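Local coordinates for LPXTG cell wall surface protein (PDB 7AVK), which probably mediates bacterial surface adhesion as a wall-anchored protein whose tandem SHIRT domains, including this one, are thought to set its reach from the cell, at residues A[7-12]-A[20-25]; A[16-21]-A[54-59]. All coordinates share one frame; numbering follows the deposited sequence. Where two conformers were deposited one is given.

Contact 1 (A[7-12]-A[20-25])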
ATOM      1  N   HIS A   7      -3.501  -4.287   1.926  1.00  8.90           N
ATOM      2  CA  HIS A   7      -2.474  -3.295   1.714  1.00  8.95           C
ATOM      3  C   HIS A   7      -1.823  -2.957   3.040  1.00  8.90           C
ATOM      4  O   HIS A   7      -2.498  -2.891   4.072  1.00  9.57           O
ATOM      5  CB  HIS A   7      -3.059  -2.020   1.087  1.00  8.87           C
ATOM      6  CG  HIS A   7      -3.825  -2.272  -0.198  1.00  9.13           C
ATOM      7  ND1 HIS A   7      -5.104  -2.771  -0.236  1.00  9.39           N
ATOM      8  CD2 HIS A   7      -3.475  -2.082  -1.495  1.00  9.45           C
ATOM      9  CE1 HIS A   7      -5.494  -2.858  -1.506  1.00  9.68           C
ATOM     10  NE2 HIS A   7      -4.510  -2.477  -2.320  1.00 10.01           N
ATOM     11  N   GLU A   8      -0.525  -2.666   3.011  1.00  8.69           N
ATOM     12  CA  GLU A   8       0.216  -2.159   4.146  0.73  8.95           C
ATOM     13  C   GLU A   8       1.112  -1.048   3.644  1.00  8.67           C
ATOM     14  O   GLU A   8       1.688  -1.174   2.560  1.00 10.10           O
ATOM     15  CB  GLU A   8       1.061  -3.275   4.792  0.73  8.97           C
ATOM     16  CG  GLU A   8       1.886  -2.751   5.996  0.73  9.72           C
ATOM     17  CD  GLU A   8       2.663  -3.753   6.753  0.73 12.02           C
ATOM     18  OE1 GLU A   8       2.751  -4.952   6.424  0.73 13.23           O
ATOM     19  OE2 GLU A   8       3.422  -3.345   7.688  0.73 14.41           O
ATOM     20  N   PHE A   9       1.267   0.026   4.444  1.00  8.82           N
ATOM     21  CA  PHE A   9       2.231   1.065   4.150  1.00  8.80           C
ATOM     22  C   PHE A   9       3.420   0.984   5.100  1.00  8.99           C
ATOM     23  O   PHE A   9       3.247   0.695   6.275  1.00 10.24           O
ATOM     24  CB  PHE A   9       1.612   2.465   4.285  1.00  9.18           C
ATOM     25  CG  PHE A   9       0.583   2.847   3.238  1.00  9.28           C
ATOM     26  CD1 PHE A   9       0.506   2.285   1.983  1.00  9.66           C
ATOM     27  CD2 PHE A   9      -0.290   3.889   3.533  1.00 10.02           C
ATOM     28  CE1 PHE A   9      -0.419   2.741   1.050  1.00 10.21           C
ATOM     29  CE2 PHE A   9      -1.178   4.368   2.621  1.00 10.21           C
ATOM     30  CZ  PHE A   9      -1.243   3.814   1.381  1.00 10.71           C
ATOM     31  N   VAL A  10       4.591   1.306   4.565  1.00  9.09           N
ATOM     32  CA  VAL A  10       5.821   1.476   5.331  1.00  9.65           C
ATOM     33  C   VAL A  10       6.464   2.793   4.940  1.00  9.27           C
ATOM     34  O   VAL A  10       6.257   3.325   3.844  1.00  9.83           O
ATOM     35  CB  VAL A  10       6.815   0.315   5.097  1.00 10.75           C
ATOM     36  CG1 VAL A  10       6.200  -1.015   5.582  1.00 11.51           C
ATOM     37  CG2 VAL A  10       7.291   0.220   3.686  1.00 11.69           C
ATOM     38  N   SER A  11       7.271   3.306   5.862  1.00  9.99           N
ATOM     39  CA  SER A  11       8.163   4.415   5.566  1.00 10.11           C
ATOM     40  C   SER A  11       9.454   3.895   4.922  1.00 10.35           C
ATOM     41  O   SER A  11      10.113   2.995   5.454  1.00 11.10           O
ATOM     42  CB  SER A  11       8.538   5.145   6.839  1.00 10.16           C
ATOM     43  OG  SER A  11       9.553   6.084   6.531  1.00 11.01           O
ATOM     44  N   GLY A  12       9.817   4.480   3.794  1.00 10.59           N
ATOM     45  CA  GLY A  12      11.093   4.224   3.159  1.00 11.05           C
ATOM     46  C   GLY A  12      12.221   5.073   3.684  1.00 11.56           C
ATOM     47  O   GLY A  12      13.339   4.966   3.170  1.00 13.71           O
ATOM     48  N   GLN A  20      -0.481   9.827  10.783  1.00 10.54           N
ATOM     49  CA  GLN A  20      -1.864   9.454  10.531  1.00 10.44           C
ATOM     50  C   GLN A  20      -2.356   9.932   9.174  1.00 10.47           C
ATOM     51  O   GLN A  20      -3.135   9.235   8.545  1.00 10.54           O
ATOM     52  CB  GLN A  20      -2.762   9.969  11.669  1.00 10.42           C
ATOM     53  CG  GLN A  20      -4.237   9.597  11.453  1.00 10.91           C
ATOM     54  CD  GLN A  20      -5.013  10.564  10.568  1.00 11.79           C
ATOM     55  OE1 GLN A  20      -4.642  11.697  10.357  1.00 12.65           O
ATOM     56  NE2 GLN A  20      -6.155  10.103  10.059  1.00 12.32           N
ATOM     57  N   GLU A  21      -1.932  11.103   8.702  1.00 11.06           N
ATOM     58  CA  GLU A  21      -2.462  11.595   7.438  1.00 11.90           C
ATOM     59  C   GLU A  21      -2.099  10.674   6.278  1.00 11.67           C
ATOM     60  O   GLU A  21      -2.858  10.550   5.314  1.00 13.58           O
ATOM     61  CB  GLU A  21      -2.028  13.056   7.194  1.00 15.13           C
ATOM     62  CG  GLU A  21      -2.675  13.719   6.049  1.00 24.29           C
ATOM     63  CD  GLU A  21      -2.314  15.213   5.971  1.00 28.68           C
ATOM     64  OE1 GLU A  21      -1.673  15.730   6.920  1.00 39.42           O
ATOM     65  OE2 GLU A  21      -2.682  15.861   4.965  1.00 37.04           O
ATOM     66  N   VAL A  22      -0.935  10.022   6.363  1.00 10.82           N
ATOM     67  CA  VAL A  22      -0.549   9.032   5.360  1.00 11.04           C
ATOM     68  C   VAL A  22      -1.250   7.702   5.611  1.00 10.01           C
ATOM     69  O   VAL A  22      -1.775   7.074   4.670  1.00 10.35           O
ATOM     70  CB  VAL A  22       0.973   8.850   5.301  1.00 11.38           C
ATOM     71  CG1 VAL A  22       1.326   7.653   4.417  1.00 12.06           C
ATOM     72  CG2 VAL A  22       1.677  10.124   4.826  1.00 13.52           C
ATOM     73  N   LYS A  23      -1.268   7.252   6.873  1.00  9.82           N
ATOM     74  CA  LYS A  23      -1.927   5.990   7.189  1.00  9.48           C
ATOM     75  C   LYS A  23      -3.382   5.983   6.714  1.00  9.43           C
ATOM     76  O   LYS A  23      -3.889   4.947   6.272  1.00 10.03           O
ATOM     77  CB  LYS A  23      -1.856   5.673   8.685  1.00 10.21           C
ATOM     78  CG  LYS A  23      -0.465   5.514   9.241  1.00 12.60           C
ATOM     79  CD  LYS A  23      -0.584   5.556  10.881  1.00 18.61           C
ATOM     80  CE  LYS A  23       0.736   5.257  11.478  1.00 31.11           C
ATOM     81  NZ  LYS A  23       0.617   5.456  12.937  1.00 38.67           N
ATOM     82  N   ALA A  24      -4.064   7.133   6.811  1.00  9.76           N
ATOM     83  CA  ALA A  24      -5.461   7.218   6.440  1.00 10.19           C
ATOM     84  C   ALA A  24      -5.706   6.986   4.946  1.00 10.15           C
ATOM     85  O   ALA A  24      -6.863   6.795   4.541  1.00 11.26           O
ATOM     86  CB  ALA A  24      -5.998   8.583   6.836  1.00 11.64           C
ATOM     87  N   LEU A  25      -4.654   7.024   4.131  1.00  9.70           N
ATOM     88  CA  LEU A  25      -4.766   6.742   2.713  1.00 10.24           C
ATOM     89  C   LEU A  25      -4.673   5.253   2.387  1.00 10.11           C
ATOM     90  O   LEU A  25      -4.725   4.867   1.220  1.00 10.87           O
ATOM     91  CB  LEU A  25      -3.717   7.546   1.935  1.00 10.69           C
ATOM     92  CG  LEU A  25      -3.860   9.042   2.057  1.00 12.36           C
ATOM     93  CD1 LEU A  25      -2.598   9.750   1.521  1.00 13.59           C
ATOM     94  CD2 LEU A  25      -5.125   9.526   1.368  1.00 16.16           C
TER

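Contact 2 (A[16-21]-A[54-59])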
ATOM      1  N   LYS A  16      12.030   7.537  10.395  1.00 11.49           N
ATOM      2  CA  LYS A  16      10.833   8.379  10.334  1.00 12.22           C
ATOM      3  C   LYS A  16       9.598   7.511  10.196  1.00 12.33           C
ATOM      4  O   LYS A  16       9.465   6.755   9.247  1.00 14.46           O
ATOM      5  CB  LYS A  16      10.932   9.369   9.157  1.00 15.19           C
ATOM      6  CG  LYS A  16       9.940  10.525   9.225  1.00 38.38           C
ATOM      7  CD  LYS A  16      10.423  11.637  10.149  1.00 37.79           C
ATOM      8  CE  LYS A  16       9.421  12.795  10.240  1.00 40.54           C
ATOM      9  NZ  LYS A  16       8.892  13.224   8.886  1.00 58.71           N
ATOM     10  N   GLU A  17       8.739   7.608  11.217  1.00 11.46           N
ATOM     11  CA  GLU A  17       7.453   6.867  11.194  0.80 12.71           C
ATOM     12  C   GLU A  17       6.357   7.607  10.363  1.00 10.85           C
ATOM     13  O   GLU A  17       6.309   8.883  10.202  1.00 12.74           O
ATOM     14  CB  GLU A  17       6.892   6.712  12.611  0.80 16.95           C
ATOM     15  CG  GLU A  17       7.436   5.515  13.371  0.80 31.99           C
ATOM     16  CD  GLU A  17       6.799   5.234  14.726  0.80 40.78           C
ATOM     17  OE1 GLU A  17       6.092   6.116  15.253  0.80 37.30           O
ATOM     18  OE2 GLU A  17       7.013   4.131  15.248  0.80 48.32           O
ATOM     19  N   LEU A  18       5.499   6.819   9.754  1.00 10.99           N
ATOM     20  CA  LEU A  18       4.387   7.397   8.997  1.00 10.61           C
ATOM     21  C   LEU A  18       3.397   8.121   9.922  1.00 10.68           C
ATOM     22  O   LEU A  18       3.026   7.572  10.963  1.00 11.98           O
ATOM     23  CB  LEU A  18       3.591   6.320   8.265  1.00 11.57           C
ATOM     24  CG  LEU A  18       4.384   5.502   7.228  1.00 11.33           C
ATOM     25  CD1 LEU A  18       3.462   4.466   6.644  1.00 13.94           C
ATOM     26  CD2 LEU A  18       4.904   6.395   6.115  1.00 12.06           C
ATOM     27  N   PRO A  19       2.906   9.283   9.513  1.00 11.22           N
ATOM     28  CA  PRO A  19       1.886   9.980  10.305  1.00 11.87           C
ATOM     29  C   PRO A  19       0.499   9.485   9.921  1.00 10.51           C
ATOM     30  O   PRO A  19       0.271   8.871   8.872  1.00 10.59           O
ATOM     31  CB  PRO A  19       2.061  11.426   9.873  1.00 13.26           C
ATOM     32  CG  PRO A  19       2.435  11.303   8.397  1.00 13.00           C
ATOM     33  CD  PRO A  19       3.365  10.084   8.365  1.00 11.83           C
ATOM     34  N   GLN A  20      -0.481   9.827  10.783  1.00 10.54           N
ATOM     35  CA  GLN A  20      -1.864   9.454  10.531  1.00 10.44           C
ATOM     36  C   GLN A  20      -2.356   9.932   9.174  1.00 10.47           C
ATOM     37  O   GLN A  20      -3.135   9.235   8.545  1.00 10.54           O
ATOM     38  CB  GLN A  20      -2.762   9.969  11.669  1.00 10.42           C
ATOM     39  CG  GLN A  20      -4.237   9.597  11.453  1.00 10.91           C
ATOM     40  CD  GLN A  20      -5.013  10.564  10.568  1.00 11.79           C
ATOM     41  OE1 GLN A  20      -4.642  11.697  10.357  1.00 12.65           O
ATOM     42  NE2 GLN A  20      -6.155  10.103  10.059  1.00 12.32           N
ATOM     43  N   GLU A  21      -1.932  11.103   8.702  1.00 11.06           N
ATOM     44  CA  GLU A  21      -2.462  11.595   7.438  1.00 11.90           C
ATOM     45  C   GLU A  21      -2.099  10.674   6.278  1.00 11.67           C
ATOM     46  O   GLU A  21      -2.858  10.550   5.314  1.00 13.58           O
ATOM     47  CB  GLU A  21      -2.028  13.056   7.194  1.00 15.13           C
ATOM     48  CG  GLU A  21      -2.675  13.719   6.049  1.00 24.29           C
ATOM     49  CD  GLU A  21      -2.314  15.213   5.971  1.00 28.68           C
ATOM     50  OE1 GLU A  21      -1.673  15.730   6.920  1.00 39.42           O
ATOM     51  OE2 GLU A  21      -2.682  15.861   4.965  1.00 37.04           O
ATOM     52  N   GLY A  54       7.725  18.703   5.939  1.00 38.63           N
ATOM     53  CA  GLY A  54       8.164  18.385   4.574  1.00 37.90           C
ATOM     54  C   GLY A  54       7.104  17.664   3.771  1.00 28.74           C
ATOM     55  O   GLY A  54       5.932  17.983   3.935  1.00 29.17           O
ATOM     56  N   THR A  55       7.505  16.731   2.915  1.00 24.37           N
ATOM     57  CA  THR A  55       6.551  16.036   2.051  1.00 22.66           C
ATOM     58  C   THR A  55       6.729  14.520   2.142  1.00 18.96           C
ATOM     59  O   THR A  55       7.874  14.066   2.161  1.00 21.36           O
ATOM     60  CB  THR A  55       6.740  16.455   0.592  1.00 25.87           C
ATOM     61  OG1 THR A  55       6.738  17.879   0.587  1.00 33.27           O
ATOM     62  CG2 THR A  55       5.658  15.937  -0.318  1.00 27.12           C
ATOM     63  N   TRP A  56       5.635  13.787   2.237  1.00 15.63           N
ATOM     64  CA  TRP A  56       5.625  12.330   2.070  1.00 14.23           C
ATOM     65  C   TRP A  56       5.190  12.066   0.632  1.00 14.04           C
ATOM     66  O   TRP A  56       4.145  12.593   0.211  1.00 16.18           O
ATOM     67  CB  TRP A  56       4.667  11.673   3.040  1.00 13.81           C
ATOM     68  CG  TRP A  56       5.171  11.630   4.437  1.00 13.27           C
ATOM     69  CD1 TRP A  56       4.861  12.492   5.432  1.00 13.81           C
ATOM     70  CD2 TRP A  56       6.047  10.639   5.002  1.00 12.42           C
ATOM     71  NE1 TRP A  56       5.473  12.087   6.573  1.00 14.48           N
ATOM     72  CE2 TRP A  56       6.210  10.959   6.355  1.00 12.64           C
ATOM     73  CE3 TRP A  56       6.700   9.509   4.497  1.00 12.06           C
ATOM     74  CZ2 TRP A  56       6.999  10.193   7.211  1.00 12.86           C
ATOM     75  CZ3 TRP A  56       7.445   8.721   5.348  1.00 12.70           C
ATOM     76  CH2 TRP A  56       7.602   9.071   6.691  1.00 12.45           C
ATOM     77  N   SER A  57       5.952  11.259  -0.095  1.00 14.05           N
ATOM     78  CA  SER A  57       5.650  10.938  -1.496  1.00 14.58           C
ATOM     79  C   SER A  57       5.478   9.432  -1.606  1.00 13.29           C
ATOM     80  O   SER A  57       6.329   8.694  -1.113  1.00 13.70           O
ATOM     81  CB  SER A  57       6.733  11.413  -2.417  1.00 20.10           C
ATOM     82  OG  SER A  57       6.907  12.806  -2.312  1.00 37.25           O
ATOM     83  N   PHE A  58       4.437   8.991  -2.277  1.00 12.66           N
ATOM     84  CA  PHE A  58       4.212   7.558  -2.463  1.00 12.55           C
ATOM     85  C   PHE A  58       5.160   7.105  -3.553  1.00 13.03           C
ATOM     86  O   PHE A  58       5.116   7.620  -4.694  1.00 16.18           O
ATOM     87  CB  PHE A  58       2.785   7.244  -2.887  1.00 12.89           C
ATOM     88  CG  PHE A  58       2.547   5.762  -2.984  1.00 12.06           C
ATOM     89  CD1 PHE A  58       2.683   4.983  -1.856  1.00 11.67           C
ATOM     90  CD2 PHE A  58       2.182   5.139  -4.165  1.00 13.94           C
ATOM     91  CE1 PHE A  58       2.469   3.632  -1.905  1.00 12.28           C
ATOM     92  CE2 PHE A  58       1.969   3.772  -4.207  1.00 14.71           C
ATOM     93  CZ  PHE A  58       2.117   3.017  -3.073  1.00 12.67           C
ATOM     94  N   LYS A  59       6.033   6.154  -3.241  1.00 12.73           N
ATOM     95  CA  LYS A  59       6.972   5.603  -4.271  0.55 13.47           C
ATOM     96  C   LYS A  59       6.286   4.517  -5.226  1.00 13.69           C
ATOM     97  O   LYS A  59       5.951   4.703  -6.468  1.00 17.89           O
ATOM     98  CB  LYS A  59       8.206   5.027  -3.566  0.55 15.33           C
ATOM     99  CG  LYS A  59       9.293   4.455  -4.464  0.55 24.61           C
ATOM    100  CD  LYS A  59      10.597   4.242  -3.725  0.55 26.47           C
ATOM    101  CE  LYS A  59      11.574   3.357  -4.468  0.55 25.70           C
ATOM    102  NZ  LYS A  59      12.947   3.465  -3.920  0.55 38.07           N
TER

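Contact 1 (A[7-12]-A[20-25])
Phe-9 turns its CG anti to its own carbonyl carbon (chi1 -69°), which carries the benzyl group off strand 3-11 toward Val-22 and Leu-25. Val-22 places CG1 anti to its backbone N (chi1 171°), and this branch meets the ring at a slant, 4.2 Å from CD2 of Phe-9. More intimate is the approach of the ring to the backbone of the helical turn: the CE2 edge of Phe-9 lies 3.4 Å from Val-22 O, with the oxygen in the ring plane. A phenyl edge carries partial positive charge, so it suits a carbonyl oxygen better than a ring face would. That same oxygen accepts a hydrogen bond from Leu-25 N (2.9 Å), so it already has a backbone partner, and the ring edge adds a weak electrostatic contact at most. Leu-25 offers mainly its backbone, with CE2 of Phe-9 3.6 Å from Leu-25 C, while CB of Leu-25 stands 4.1 Å from the same ring atom. The benzyl group is long enough to bridge the two segments, and its flat ring lets an edge enter beside Val-22 O. Trp-79, on the parallel neighbouring strand 73-82, meets Phe-9 edge-to-face and also touches Val-22 and Leu-25. The result is a small apolar cluster joining a single helical turn to one face of the mixed sheet of this SHIRT domain, a member of the ubiquitin clan.

Contact 2 (A[16-21]-A[54-59])
The backbones of Leu-18 and Trp-56 stay well apart, with CA atoms 8.6 Å from each other at the closest point, and a large side chain fills the distance. Residues 16-18 run extended before Pro-19, the N-cap residue, leads into helix 20-23; residues 55-59 belong to strand 55-61. Trp-56, with CG anti to its carbonyl carbon (chi1 -75°), sends its indole toward residues 16-19 and receives all the contacts. Leu-18 lays the methyl CD2 over one face of the six-membered ring, a CH-pi interaction 4.0 Å from the centroid and 28° off the normal. On the same side of the indole plane, Pro-19 meets the pyrrole part obliquely, its CD 3.4 Å from NE1 of Trp-56; the rigid ring of proline presents methylene groups without needing to be ordered first. Also on the Leu-18 side, Glu-17 O comes within 3.3 Å of CZ2 of Trp-56, tilted out of the ring plane. Lys-16 approaches from the other side of the plane, where the aliphatic CG lies 3.6 Å from CZ2. Bends at chi2 (81°) and chi4 curl the chain so that NZ returns to 3.9 Å from CZ2 of Trp-56, and the ammonium makes a cation-pi contact with Phe-81. Beyond the two segments, Trp-56 also touches Phe-81 and Trp-79 of strand 73-82, while Phe-58, two residues on, lines the isothiocyanate pocket. Here a sheet tryptophan is clasped by the loop leading into a short helix, joining strand 55-61 to the connection after strand 3-11 within the SHIRT fold.

Overall arrangement
Both contacts use helix 20-23 and the same mixed sheet, with centres about 7 Å apart; their segments overlap at Gln-20 and Glu-21, which touch neither partner. Contact 1, about 7 Å from the centre of the chain, is the deeper, though only partly buried; contact 2 lies nearer the surface, about 12 Å out. Each is built round one aromatic ring, but in contact 1 a ring edge faces a helical carbonyl, whereas in contact 2 Leu-18 and Pro-19 pack on one side of an indole and methylenes of a lysine, whose charged end turns to Phe-81, on the other. The two meet where Leu-18 CD1 lies 3.6 Å from Phe-9 CB and Ser-11 OG hydrogen-bonds Lys-16 O.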